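Local coordinates for protein ATP-dependent kinase YFH7 (Saccharomyces cerevisiae, PDB 2GA8) that acts as an ATP-dependent kinase of the P-loop type and could take part in assembling the endoplasmic reticulum membrane, at residues A[185-196]-A[269-280]. Sequence-based numbering, arbitrary orientation.
Sequences GSPSTFDSNNFL and YLLYDQENWKKI. With SO4 (sulfate ion), chain I.
The indole of W277 is sandwiched: S192 CB lies over one face, 3.9 Å from the centroid of the six-membered ring, while Y269 CB covers the opposite face, and P187 O and F190 CB meet the edge near the ring plane. P187 in turn serves two tyrosines through one carbon. Its CG stands 3.5 Å from the ring centroid of Y269, only 16° off the normal, and 3.9 Å from that of Y272; both are CH-pi contacts. At the rim of the Y269 ring, F190 CE2 and G185 O approach in plane, and the phenol OH donates to G185 O (2.6 Å), on a lone pair. W277 NE1 reaches P187 O less well, at 3.3 Å and 138°, a weak bond. L270 CD2 (3.4 Å from F195 CE2) and I280 CD1 both meet the F195 ring obliquely; F195 and L270 also touch L265 of strand 262-267.

The axes of helical segments 192-196 and 275-280 come within 8.8 Å and run nearly parallel. Here S192 OG, held between its backbone N and carbonyl carbon (chi1 62°), donates to the syn lone pair of E275 OE1 at 2.6 Å, while N276 N uses the anti one. A water lies within hydrogen-bonding distance of P187 O, S192 OG and E275 OE2, but cannot donate to all three at once. R127 bonds N193 OD1 and, weakly, S192 OG. L196 CD2 packs against K279 CD, and the extended K279 chain carries NZ to a sulfate, probably from the crystallisation liquor, which K200 also binds.

The segments thus join helices 192-206 and 275-285, with Y269 and L270 near the predicted ATP-binding loop. Chemically, two donors on OE1 fix the E275 carboxylate and probably stabilise its negative charge, the water perhaps adding a bond to OE2, whereas the faces of Y269 and Y272 hold the P187 ring through CG.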
ATOM      1  N   GLY A 185      15.571   3.680   0.570  1.00 30.68           N
ATOM      2  CA  GLY A 185      14.462   4.321   1.247  1.00 25.92           C
ATOM      3  C   GLY A 185      14.049   5.549   0.460  1.00 22.78           C
ATOM      4  O   GLY A 185      13.043   6.183   0.762  1.00 23.67           O
ATOM      5  N   SER A 186      14.844   5.898  -0.547  1.00 19.93           N
ATOM      6  CA  SER A 186      14.528   7.045  -1.389  1.00 19.06           C
ATOM      7  C   SER A 186      13.429   6.583  -2.334  1.00 16.59           C
ATOM      8  O   SER A 186      13.210   5.382  -2.498  1.00 17.44           O
ATOM      9  CB  SER A 186      15.748   7.477  -2.204  1.00 19.44           C
ATOM     10  OG  SER A 186      16.060   6.516  -3.196  1.00 22.41           O
ATOM     11  N   PRO A 187      12.723   7.529  -2.968  1.00 15.79           N
ATOM     12  CA  PRO A 187      11.645   7.188  -3.897  1.00 17.04           C
ATOM     13  C   PRO A 187      12.092   6.234  -5.004  1.00 16.50           C
ATOM     14  O   PRO A 187      11.314   5.407  -5.468  1.00 16.33           O
ATOM     15  CB  PRO A 187      11.230   8.548  -4.453  1.00 18.06           C
ATOM     16  CG  PRO A 187      11.502   9.472  -3.311  1.00 18.89           C
ATOM     17  CD  PRO A 187      12.835   8.991  -2.806  1.00 16.39           C
ATOM     18  N   SER A 188      13.349   6.352  -5.417  1.00 14.88           N
ATOM     19  CA  SER A 188      13.878   5.516  -6.485  1.00 16.06           C
ATOM     20  C   SER A 188      14.273   4.103  -6.072  1.00 15.72           C
ATOM     21  O   SER A 188      14.702   3.315  -6.919  1.00 17.28           O
ATOM     22  CB  SER A 188      15.080   6.204  -7.146  1.00 18.67           C
ATOM     23  OG  SER A 188      16.154   6.333  -6.233  1.00 21.68           O
ATOM     24  N   THR A 189      14.128   3.770  -4.791  1.00 14.22           N
ATOM     25  CA  THR A 189      14.486   2.429  -4.327  1.00 14.27           C
ATOM     26  C   THR A 189      13.268   1.545  -4.059  1.00 13.16           C
ATOM     27  O   THR A 189      13.357   0.553  -3.341  1.00 12.84           O
ATOM     28  CB  THR A 189      15.380   2.469  -3.051  1.00 14.88           C
ATOM     29  OG1 THR A 189      14.703   3.153  -1.994  1.00 18.67           O
ATOM     30  CG2 THR A 189      16.699   3.163  -3.350  1.00 18.46           C
ATOM     31  N   PHE A 190      12.137   1.910  -4.657  1.00 12.26           N
ATOM     32  CA  PHE A 190      10.885   1.156  -4.525  1.00 12.90           C
ATOM     33  C   PHE A 190      10.384   0.867  -5.933  1.00 14.52           C
ATOM     34  O   PHE A 190      10.630   1.653  -6.855  1.00 13.40           O
ATOM     35  CB  PHE A 190       9.805   1.989  -3.830  1.00 14.98           C
ATOM     36  CG  PHE A 190      10.019   2.182  -2.364  1.00 16.26           C
ATOM     37  CD1 PHE A 190       9.421   1.326  -1.443  1.00 15.97           C
ATOM     38  CD2 PHE A 190      10.786   3.245  -1.897  1.00 17.33           C
ATOM     39  CE1 PHE A 190       9.579   1.531  -0.078  1.00 17.68           C
ATOM     40  CE2 PHE A 190      10.952   3.459  -0.534  1.00 17.56           C
ATOM     41  CZ  PHE A 190      10.347   2.603   0.381  1.00 17.76           C
ATOM     42  N   ASP A 191       9.688  -0.252  -6.106  1.00 12.67           N
ATOM     43  CA  ASP A 191       9.130  -0.571  -7.415  1.00 12.97           C
ATOM     44  C   ASP A 191       7.851   0.269  -7.535  1.00 11.93           C
ATOM     45  O   ASP A 191       6.740  -0.225  -7.313  1.00 11.00           O
ATOM     46  CB  ASP A 191       8.784  -2.063  -7.517  1.00 10.83           C
ATOM     47  CG  ASP A 191       8.409  -2.477  -8.927  1.00 11.35           C
ATOM     48  OD1 ASP A 191       8.069  -1.592  -9.741  1.00 10.68           O
ATOM     49  OD2 ASP A 191       8.442  -3.684  -9.224  1.00 12.08           O
ATOM     50  N   SER A 192       8.013   1.546  -7.868  1.00 11.74           N
ATOM     51  CA  SER A 192       6.874   2.448  -8.006  1.00 11.29           C
ATOM     52  C   SER A 192       5.944   1.995  -9.125  1.00 10.19           C
ATOM     53  O   SER A 192       4.737   2.251  -9.073  1.00 11.41           O
ATOM     54  CB  SER A 192       7.351   3.878  -8.289  1.00 11.01           C
ATOM     55  OG  SER A 192       8.068   3.939  -9.505  1.00 12.50           O
ATOM     56  N   ASN A 193       6.516   1.330 -10.132  1.00  9.63           N
ATOM     57  CA  ASN A 193       5.765   0.817 -11.278  1.00 12.94           C
ATOM     58  C   ASN A 193       4.676  -0.149 -10.809  1.00 11.88           C
ATOM     59  O   ASN A 193       3.502  -0.017 -11.166  1.00 12.60           O
ATOM     60  CB  ASN A 193       6.683   0.026 -12.233  1.00 12.16           C
ATOM     61  CG  ASN A 193       7.959   0.773 -12.615  1.00 15.80           C
ATOM     62  OD1 ASN A 193       8.512   1.531 -11.828  1.00 15.87           O
ATOM     63  ND2 ASN A 193       8.448   0.521 -13.827  1.00 13.50           N
ATOM     64  N   ASN A 194       5.083  -1.138 -10.020  1.00 13.04           N
ATOM     65  CA  ASN A 194       4.137  -2.134  -9.542  1.00 11.46           C
ATOM     66  C   ASN A 194       3.209  -1.611  -8.452  1.00 11.61           C
ATOM     67  O   ASN A 194       2.092  -2.104  -8.305  1.00 12.18           O
ATOM     68  CB  ASN A 194       4.866  -3.401  -9.068  1.00 11.57           C
ATOM     69  CG  ASN A 194       4.198  -4.674  -9.563  1.00 13.52           C
ATOM     70  OD1 ASN A 194       4.280  -5.728  -8.928  1.00 13.22           O
ATOM     71  ND2 ASN A 194       3.538  -4.582 -10.708  1.00  9.10           N
ATOM     72  N   PHE A 195       3.652  -0.622  -7.680  1.00  9.86           N
ATOM     73  CA  PHE A 195       2.769  -0.082  -6.657  1.00 10.35           C
ATOM     74  C   PHE A 195       1.642   0.658  -7.377  1.00 10.86           C
ATOM     75  O   PHE A 195       0.473   0.563  -7.006  1.00  9.76           O
ATOM     76  CB  PHE A 195       3.499   0.884  -5.728  1.00 11.35           C
ATOM     77  CG  PHE A 195       2.680   1.274  -4.536  1.00 13.43           C
ATOM     78  CD1 PHE A 195       2.634   0.453  -3.415  1.00 14.03           C
ATOM     79  CD2 PHE A 195       1.871   2.404  -4.571  1.00 15.50           C
ATOM     80  CE1 PHE A 195       1.790   0.748  -2.345  1.00 14.62           C
ATOM     81  CE2 PHE A 195       1.021   2.706  -3.506  1.00 15.43           C
ATOM     82  CZ  PHE A 195       0.981   1.877  -2.397  1.00 15.11           C
ATOM     83  N   LEU A 196       2.001   1.410  -8.410  1.00 12.91           N
ATOM     84  CA  LEU A 196       1.000   2.123  -9.184  1.00 11.57           C
ATOM     85  C   LEU A 196       0.049   1.090  -9.786  1.00 12.09           C
ATOM     86  O   LEU A 196      -1.162   1.305  -9.840  1.00 12.59           O
ATOM     87  CB  LEU A 196       1.662   2.936 -10.302  1.00 14.06           C
ATOM     88  CG  LEU A 196       0.705   3.633 -11.276  1.00 15.12           C
ATOM     89  CD1 LEU A 196      -0.217   4.573 -10.501  1.00 15.65           C
ATOM     90  CD2 LEU A 196       1.512   4.410 -12.322  1.00 17.98           C
ATOM     91  N   TYR A 269       5.820   7.819   0.089  1.00 11.36           N
ATOM     92  CA  TYR A 269       5.620   8.513  -1.175  1.00  9.80           C
ATOM     93  C   TYR A 269       4.278   8.477  -1.884  1.00 10.87           C
ATOM     94  O   TYR A 269       4.204   8.754  -3.089  1.00 10.13           O
ATOM     95  CB  TYR A 269       6.732   8.038  -2.119  1.00 11.20           C
ATOM     96  CG  TYR A 269       8.102   8.147  -1.467  1.00 12.28           C
ATOM     97  CD1 TYR A 269       8.551   9.367  -0.962  1.00 13.22           C
ATOM     98  CD2 TYR A 269       8.923   7.029  -1.316  1.00 12.06           C
ATOM     99  CE1 TYR A 269       9.778   9.476  -0.317  1.00 13.91           C
ATOM    100  CE2 TYR A 269      10.167   7.131  -0.667  1.00 14.37           C
ATOM    101  CZ  TYR A 269      10.579   8.362  -0.172  1.00 13.65           C
ATOM    102  OH  TYR A 269      11.786   8.487   0.480  1.00 15.18           O
ATOM    103  N   LEU A 270       3.208   8.187  -1.152  1.00 10.21           N
ATOM    104  CA  LEU A 270       1.893   8.117  -1.773  1.00 10.36           C
ATOM    105  C   LEU A 270       1.379   9.457  -2.281  1.00 11.47           C
ATOM    106  O   LEU A 270       0.416   9.492  -3.042  1.00 11.91           O
ATOM    107  CB  LEU A 270       0.878   7.518  -0.797  1.00 10.16           C
ATOM    108  CG  LEU A 270       1.330   6.185  -0.194  1.00 13.86           C
ATOM    109  CD1 LEU A 270       0.234   5.626   0.704  1.00 13.97           C
ATOM    110  CD2 LEU A 270       1.667   5.211  -1.310  1.00 15.76           C
ATOM    111  N   LEU A 271       2.021  10.548  -1.862  1.00 11.69           N
ATOM    112  CA  LEU A 271       1.630  11.896  -2.283  1.00 10.79           C
ATOM    113  C   LEU A 271       2.849  12.649  -2.820  1.00 12.75           C
ATOM    114  O   LEU A 271       2.925  13.877  -2.731  1.00 13.04           O
ATOM    115  CB  LEU A 271       1.031  12.666  -1.099  1.00 10.77           C
ATOM    116  CG  LEU A 271      -0.305  12.148  -0.553  1.00 10.22           C
ATOM    117  CD1 LEU A 271      -0.654  12.894   0.725  1.00 13.09           C
ATOM    118  CD2 LEU A 271      -1.400  12.326  -1.612  1.00 12.24           C
ATOM    119  N   TYR A 272       3.781  11.897  -3.396  1.00 12.42           N
ATOM    120  CA  TYR A 272       5.032  12.436  -3.936  1.00 13.61           C
ATOM    121  C   TYR A 272       4.817  12.849  -5.396  1.00 15.07           C
ATOM    122  O   TYR A 272       4.352  12.048  -6.203  1.00 15.34           O
ATOM    123  CB  TYR A 272       6.106  11.354  -3.821  1.00 12.79           C
ATOM    124  CG  TYR A 272       7.520  11.860  -3.836  1.00 14.67           C
ATOM    125  CD1 TYR A 272       8.074  12.476  -2.710  1.00 12.25           C
ATOM    126  CD2 TYR A 272       8.319  11.705  -4.966  1.00 14.87           C
ATOM    127  CE1 TYR A 272       9.397  12.917  -2.713  1.00 13.61           C
ATOM    128  CE2 TYR A 272       9.636  12.144  -4.979  1.00 14.98           C
ATOM    129  CZ  TYR A 272      10.169  12.746  -3.848  1.00 13.98           C
ATOM    130  OH  TYR A 272      11.477  13.164  -3.854  1.00 15.92           O
ATOM    131  N   ASP A 273       5.170  14.092  -5.731  1.00 15.86           N
ATOM    132  CA  ASP A 273       4.942  14.632  -7.078  1.00 16.75           C
ATOM    133  C   ASP A 273       5.871  14.230  -8.221  1.00 16.98           C
ATOM    134  O   ASP A 273       5.977  14.955  -9.217  1.00 16.21           O
ATOM    135  CB  ASP A 273       4.878  16.169  -7.021  1.00 17.66           C
ATOM    136  CG  ASP A 273       6.216  16.812  -6.658  1.00 18.75           C
ATOM    137  OD1 ASP A 273       7.264  16.144  -6.761  1.00 16.99           O
ATOM    138  OD2 ASP A 273       6.222  18.005  -6.281  1.00 20.30           O
ATOM    139  N   GLN A 274       6.520  13.079  -8.111  1.00 14.74           N
ATOM    140  CA  GLN A 274       7.423  12.646  -9.165  1.00 15.02           C
ATOM    141  C   GLN A 274       7.091  11.271  -9.716  1.00 14.40           C
ATOM    142  O   GLN A 274       6.470  10.446  -9.039  1.00 13.52           O
ATOM    143  CB  GLN A 274       8.864  12.648  -8.656  1.00 17.47           C
ATOM    144  CG  GLN A 274       9.364  14.015  -8.241  1.00 17.25           C
ATOM    145  CD  GLN A 274       9.388  14.994  -9.393  1.00 16.48           C
ATOM    146  OE1 GLN A 274       9.961  14.713 -10.447  1.00 18.83           O
ATOM    147  NE2 GLN A 274       8.767  16.157  -9.198  1.00 17.53           N
ATOM    148  N   GLU A 275       7.534  11.049 -10.950  1.00 14.87           N
ATOM    149  CA  GLU A 275       7.348   9.804 -11.687  1.00 14.89           C
ATOM    150  C   GLU A 275       6.036   9.054 -11.439  1.00 14.42           C
ATOM    151  O   GLU A 275       4.963   9.636 -11.541  1.00 14.48           O
ATOM    152  CB  GLU A 275       8.549   8.881 -11.460  1.00 12.65           C
ATOM    153  CG  GLU A 275       8.982   8.739 -10.012  1.00 14.26           C
ATOM    154  CD  GLU A 275       9.221   7.294  -9.638  1.00 13.96           C
ATOM    155  OE1 GLU A 275       8.368   6.455 -10.000  1.00 13.10           O
ATOM    156  OE2 GLU A 275      10.247   7.002  -8.983  1.00 13.24           O
ATOM    157  N   ASN A 276       6.119   7.764 -11.124  1.00 13.08           N
ATOM    158  CA  ASN A 276       4.912   6.969 -10.907  1.00 12.05           C
ATOM    159  C   ASN A 276       4.144   7.326  -9.641  1.00 10.88           C
ATOM    160  O   ASN A 276       2.942   7.081  -9.560  1.00 11.75           O
ATOM    161  CB  ASN A 276       5.257   5.476 -10.871  1.00 11.12           C
ATOM    162  CG  ASN A 276       5.786   4.961 -12.197  1.00 13.90           C
ATOM    163  OD1 ASN A 276       6.669   4.102 -12.230  1.00 14.42           O
ATOM    164  ND2 ASN A 276       5.241   5.468 -13.292  1.00 13.36           N
ATOM    165  N   TRP A 277       4.835   7.885  -8.651  1.00 10.96           N
ATOM    166  CA  TRP A 277       4.192   8.249  -7.388  1.00 10.82           C
ATOM    167  C   TRP A 277       3.113   9.295  -7.593  1.00 12.81           C
ATOM    168  O   TRP A 277       2.054   9.244  -6.969  1.00 13.07           O
ATOM    169  CB  TRP A 277       5.223   8.795  -6.391  1.00 11.77           C
ATOM    170  CG  TRP A 277       6.368   7.876  -6.132  1.00 11.45           C
ATOM    171  CD1 TRP A 277       7.664   8.052  -6.520  1.00 12.39           C
ATOM    172  CD2 TRP A 277       6.323   6.627  -5.431  1.00 11.97           C
ATOM    173  NE1 TRP A 277       8.434   6.987  -6.104  1.00 12.20           N
ATOM    174  CE2 TRP A 277       7.634   6.099  -5.432  1.00 12.97           C
ATOM    175  CE3 TRP A 277       5.302   5.902  -4.801  1.00 12.06           C
ATOM    176  CZ2 TRP A 277       7.954   4.878  -4.828  1.00 11.99           C
ATOM    177  CZ3 TRP A 277       5.620   4.683  -4.199  1.00 12.46           C
ATOM    178  CH2 TRP A 277       6.936   4.186  -4.218  1.00 13.55           C
ATOM    179  N   LYS A 278       3.391  10.243  -8.478  1.00 14.29           N
ATOM    180  CA  LYS A 278       2.459  11.320  -8.752  1.00 17.53           C
ATOM    181  C   LYS A 278       1.135  10.794  -9.272  1.00 17.55           C
ATOM    182  O   LYS A 278       0.098  11.396  -9.035  1.00 21.54           O
ATOM    183  CB  LYS A 278       3.068  12.298  -9.762  1.00 19.67           C
ATOM    184  CG  LYS A 278       2.197  13.501 -10.065  1.00 26.22           C
ATOM    185  CD  LYS A 278       2.906  14.484 -10.987  1.00 29.99           C
ATOM    186  CE  LYS A 278       2.036  15.699 -11.267  1.00 34.58           C
ATOM    187  NZ  LYS A 278       2.743  16.715 -12.099  1.00 36.76           N
ATOM    188  N   LYS A 279       1.175   9.660  -9.966  1.00 15.49           N
ATOM    189  CA  LYS A 279      -0.030   9.075 -10.531  1.00 17.98           C
ATOM    190  C   LYS A 279      -0.892   8.337  -9.503  1.00 18.60           C
ATOM    191  O   LYS A 279      -2.041   7.998  -9.782  1.00 17.13           O
ATOM    192  CB  LYS A 279       0.349   8.131 -11.675  1.00 18.29           C
ATOM    193  CG  LYS A 279       1.198   8.797 -12.754  1.00 21.49           C
ATOM    194  CD  LYS A 279       1.673   7.798 -13.803  1.00 25.13           C
ATOM    195  CE  LYS A 279       2.649   8.448 -14.773  1.00 28.11           C
ATOM    196  NZ  LYS A 279       3.198   7.481 -15.770  1.00 29.13           N
ATOM    197  N   ILE A 280      -0.343   8.107  -8.313  1.00 19.62           N
ATOM    198  CA  ILE A 280      -1.073   7.400  -7.259  1.00 20.79           C
ATOM    199  C   ILE A 280      -2.331   8.106  -6.790  1.00 21.67           C
ATOM    200  O   ILE A 280      -3.407   7.503  -6.777  1.00 21.69           O
ATOM    201  CB  ILE A 280      -0.178   7.149  -6.028  1.00 21.02           C
ATOM    202  CG1 ILE A 280       0.895   6.120  -6.386  1.00 18.34           C
ATOM    203  CG2 ILE A 280      -1.022   6.652  -4.850  1.00 19.66           C
ATOM    204  CD1 ILE A 280       1.905   5.890  -5.282  1.00 20.12           C
TER
HETATM  205  S   SO4 I 405       0.765   5.053 -17.053  1.00 69.67           S
HETATM  206  O1  SO4 I 405       1.906   4.887 -16.130  1.00 69.10           O
HETATM  207  O2  SO4 I 405       0.325   3.727 -17.528  1.00 69.34           O
HETATM  208  O3  SO4 I 405      -0.348   5.720 -16.350  1.00 68.30           O
HETATM  209  O4  SO4 I 405       1.181   5.877 -18.206  1.00 68.64           O
HETATM  210  O   HOH W   1      10.790   4.475  -8.096  1.00 15.64           O